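PDB 2BK0: major allergen API G 1, which is a pathogenesis-related celery allergen of the Bet v 1 family that probably binds small hydrophobic ligands, perhaps hormones such as abscisic acid. Local coordinates for residues 50-56 / 67-73. Numbering follows the deposited sequence.
Sequences PGTLKII and MTLRIDG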
loop_
_atom_site.group_PDB
_atom_site.type_symbol
_atom_site.label_atom_id
_atom_site.label_comp_id
_atom_site.label_asym_id
_atom_site.label_seq_id
_atom_site.Cartn_x
_atom_site.Cartn_y
_atom_site.Cartn_z
ATOM N N PRO A 50 -6.235 -11.744 7.625
ATOM C CA PRO A 50 -7.178 -11.838 6.504
ATOM C C PRO A 50 -8.621 -11.496 6.860
ATOM O O PRO A 50 -9.115 -11.911 7.911
ATOM C CB PRO A 50 -7.071 -13.303 6.086
ATOM C CG PRO A 50 -5.656 -13.672 6.403
ATOM C CD PRO A 50 -5.240 -12.835 7.594
ATOM N N GLY A 51 -9.281 -10.742 5.984
ATOM C CA GLY A 51 -10.666 -10.317 6.207
ATOM C C GLY A 51 -10.795 -8.923 6.802
ATOM O O GLY A 51 -11.851 -8.296 6.687
ATOM N N THR A 52 -9.717 -8.434 7.420
ATOM C CA THR A 52 -9.729 -7.166 8.149
ATOM C C THR A 52 -9.932 -5.992 7.194
ATOM O O THR A 52 -9.280 -5.909 6.152
ATOM C CB THR A 52 -8.415 -6.975 8.937
ATOM O OG1 THR A 52 -8.194 -8.118 9.772
ATOM C CG2 THR A 52 -8.456 -5.722 9.810
ATOM N N LEU A 53 -10.846 -5.098 7.559
ATOM C CA LEU A 53 -11.141 -3.907 6.771
ATOM C C LEU A 53 -10.446 -2.691 7.370
ATOM O O LEU A 53 -10.417 -2.531 8.589
ATOM C CB LEU A 53 -12.649 -3.659 6.742
ATOM C CG LEU A 53 -13.483 -4.770 6.098
ATOM C CD1 LEU A 53 -14.918 -4.723 6.587
ATOM C CD2 LEU A 53 -13.425 -4.673 4.586
ATOM N N LYS A 54 -9.885 -1.837 6.514
ATOM C CA LYS A 54 -9.310 -0.563 6.957
ATOM C C LYS A 54 -9.920 0.568 6.136
ATOM O O LYS A 54 -9.546 0.786 4.988
ATOM C CB LYS A 54 -7.773 -0.554 6.845
ATOM C CG LYS A 54 -7.096 -1.839 7.346
ATOM C CD LYS A 54 -5.882 -1.594 8.251
ATOM C CE LYS A 54 -4.609 -1.283 7.484
ATOM N NZ LYS A 54 -3.398 -1.543 8.311
ATOM N N ILE A 55 -10.879 1.269 6.729
ATOM C CA ILE A 55 -11.505 2.417 6.094
ATOM C C ILE A 55 -10.631 3.644 6.358
ATOM O O ILE A 55 -10.462 4.054 7.509
ATOM C CB ILE A 55 -12.939 2.657 6.629
ATOM C CG1 ILE A 55 -13.808 1.409 6.415
ATOM C CG2 ILE A 55 -13.564 3.870 5.938
ATOM C CD1 ILE A 55 -15.194 1.487 7.052
ATOM N N ILE A 56 -10.086 4.218 5.288
ATOM C CA ILE A 56 -9.169 5.351 5.377
ATOM C C ILE A 56 -9.826 6.622 4.839
ATOM O O ILE A 56 -10.659 6.562 3.940
ATOM C CB ILE A 56 -7.866 5.066 4.585
ATOM C CG1 ILE A 56 -7.143 3.848 5.158
ATOM C CG2 ILE A 56 -6.913 6.266 4.618
ATOM C CD1 ILE A 56 -6.301 3.133 4.140
ATOM N N MET A 67 -10.787 5.602 0.747
ATOM C CA MET A 67 -10.415 4.311 0.188
ATOM C C MET A 67 -10.535 3.255 1.275
ATOM O O MET A 67 -10.185 3.507 2.428
ATOM C CB MET A 67 -8.991 4.340 -0.390
ATOM C CG MET A 67 -7.872 4.403 0.642
ATOM S SD MET A 67 -6.275 4.819 -0.081
ATOM C CE MET A 67 -6.125 3.622 -1.404
ATOM N N THR A 68 -11.039 2.082 0.906
ATOM C CA THR A 68 -11.196 0.978 1.846
ATOM C C THR A 68 -10.333 -0.197 1.416
ATOM O O THR A 68 -10.360 -0.597 0.252
ATOM C CB THR A 68 -12.657 0.528 1.942
ATOM O OG1 THR A 68 -13.470 1.634 2.367
ATOM C CG2 THR A 68 -12.811 -0.636 2.935
ATOM N N LEU A 69 -9.585 -0.747 2.373
ATOM C CA LEU A 69 -8.690 -1.864 2.124
ATOM C C LEU A 69 -9.179 -3.122 2.822
ATOM O O LEU A 69 -9.627 -3.078 3.977
ATOM C CB LEU A 69 -7.287 -1.548 2.634
ATOM C CG LEU A 69 -6.614 -0.281 2.106
ATOM C CD1 LEU A 69 -5.240 -0.135 2.741
ATOM C CD2 LEU A 69 -6.486 -0.325 0.593
ATOM N N ARG A 70 -9.085 -4.236 2.101
ATOM C CA ARG A 70 -9.268 -5.561 2.659
ATOM C C ARG A 70 -7.886 -6.207 2.684
ATOM O O ARG A 70 -7.122 -6.079 1.725
ATOM C CB ARG A 70 -10.215 -6.371 1.776
ATOM C CG ARG A 70 -10.960 -7.504 2.485
ATOM C CD ARG A 70 -11.896 -8.211 1.509
ATOM N NE ARG A 70 -11.211 -8.487 0.241
ATOM C CZ ARG A 70 -11.790 -8.539 -0.959
ATOM N NH1 ARG A 70 -13.102 -8.338 -1.111
ATOM N NH2 ARG A 70 -11.038 -8.786 -2.026
ATOM N N ILE A 71 -7.557 -6.879 3.783
ATOM C CA ILE A 71 -6.337 -7.674 3.851
ATOM C C ILE A 71 -6.696 -9.087 3.421
ATOM O O ILE A 71 -7.613 -9.698 3.981
ATOM C CB ILE A 71 -5.726 -7.646 5.263
ATOM C CG1 ILE A 71 -5.236 -6.222 5.566
ATOM C CG2 ILE A 71 -4.565 -8.651 5.378
ATOM C CD1 ILE A 71 -4.890 -5.968 7.011
ATOM N N ASP A 72 -5.978 -9.579 2.407
ATOM C CA ASP A 72 -6.243 -10.886 1.787
ATOM C C ASP A 72 -5.336 -11.959 2.386
ATOM O O ASP A 72 -5.760 -13.103 2.600
ATOM C CB ASP A 72 -6.030 -10.817 0.265
ATOM C CG ASP A 72 -6.977 -9.824 -0.435
ATOM O OD1 ASP A 72 -8.214 -9.930 -0.274
ATOM O OD2 ASP A 72 -6.477 -8.944 -1.173
ATOM N N GLY A 73 -4.082 -11.583 2.645
ATOM C CA GLY A 73 -3.116 -12.495 3.243
ATOM C C GLY A 73 -1.916 -11.800 3.854
ATOM O O GLY A 73 -1.519 -10.719 3.415
#
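Residues 53-56 and 67-73 run antiparallel at 164°, their axes 4.7 Å apart, as the two arms of a beta hairpin. Lys54-Leu69 and Ile56-Met67 are hydrogen-bonded pairs: Lys54 N to Leu69 O is 2.8 Å, Leu69 N to Lys54 O 3.0 Å and Ile56 N to Met67 O 2.9 Å, while the return bond from Met67 N to Ile56 O is weak at 3.3 Å. The pattern continues into the loop with hydrogen bonds from Ile71 N to Thr52 O (3.1 Å) and Gly51 N to Ile71 O (2.8 Å); at Gly51's phi of 97° a CB would jam against Pro50 O. Lys54, Ile56, Met67 and Leu69 share one face, with Ile56 CD1 3.7 Å from Leu69 CD1; Lys54 NZ forms a salt bridge with Asp28. Leu53, Ile55, Thr68 and Arg70 lie on the opposite face. Main-chain hydrogen bonds thus set the register, and apolar packing concentrates around Ile56, Met67 and Leu69, a face consistent with the cavity side of the Bet v 1 sheet.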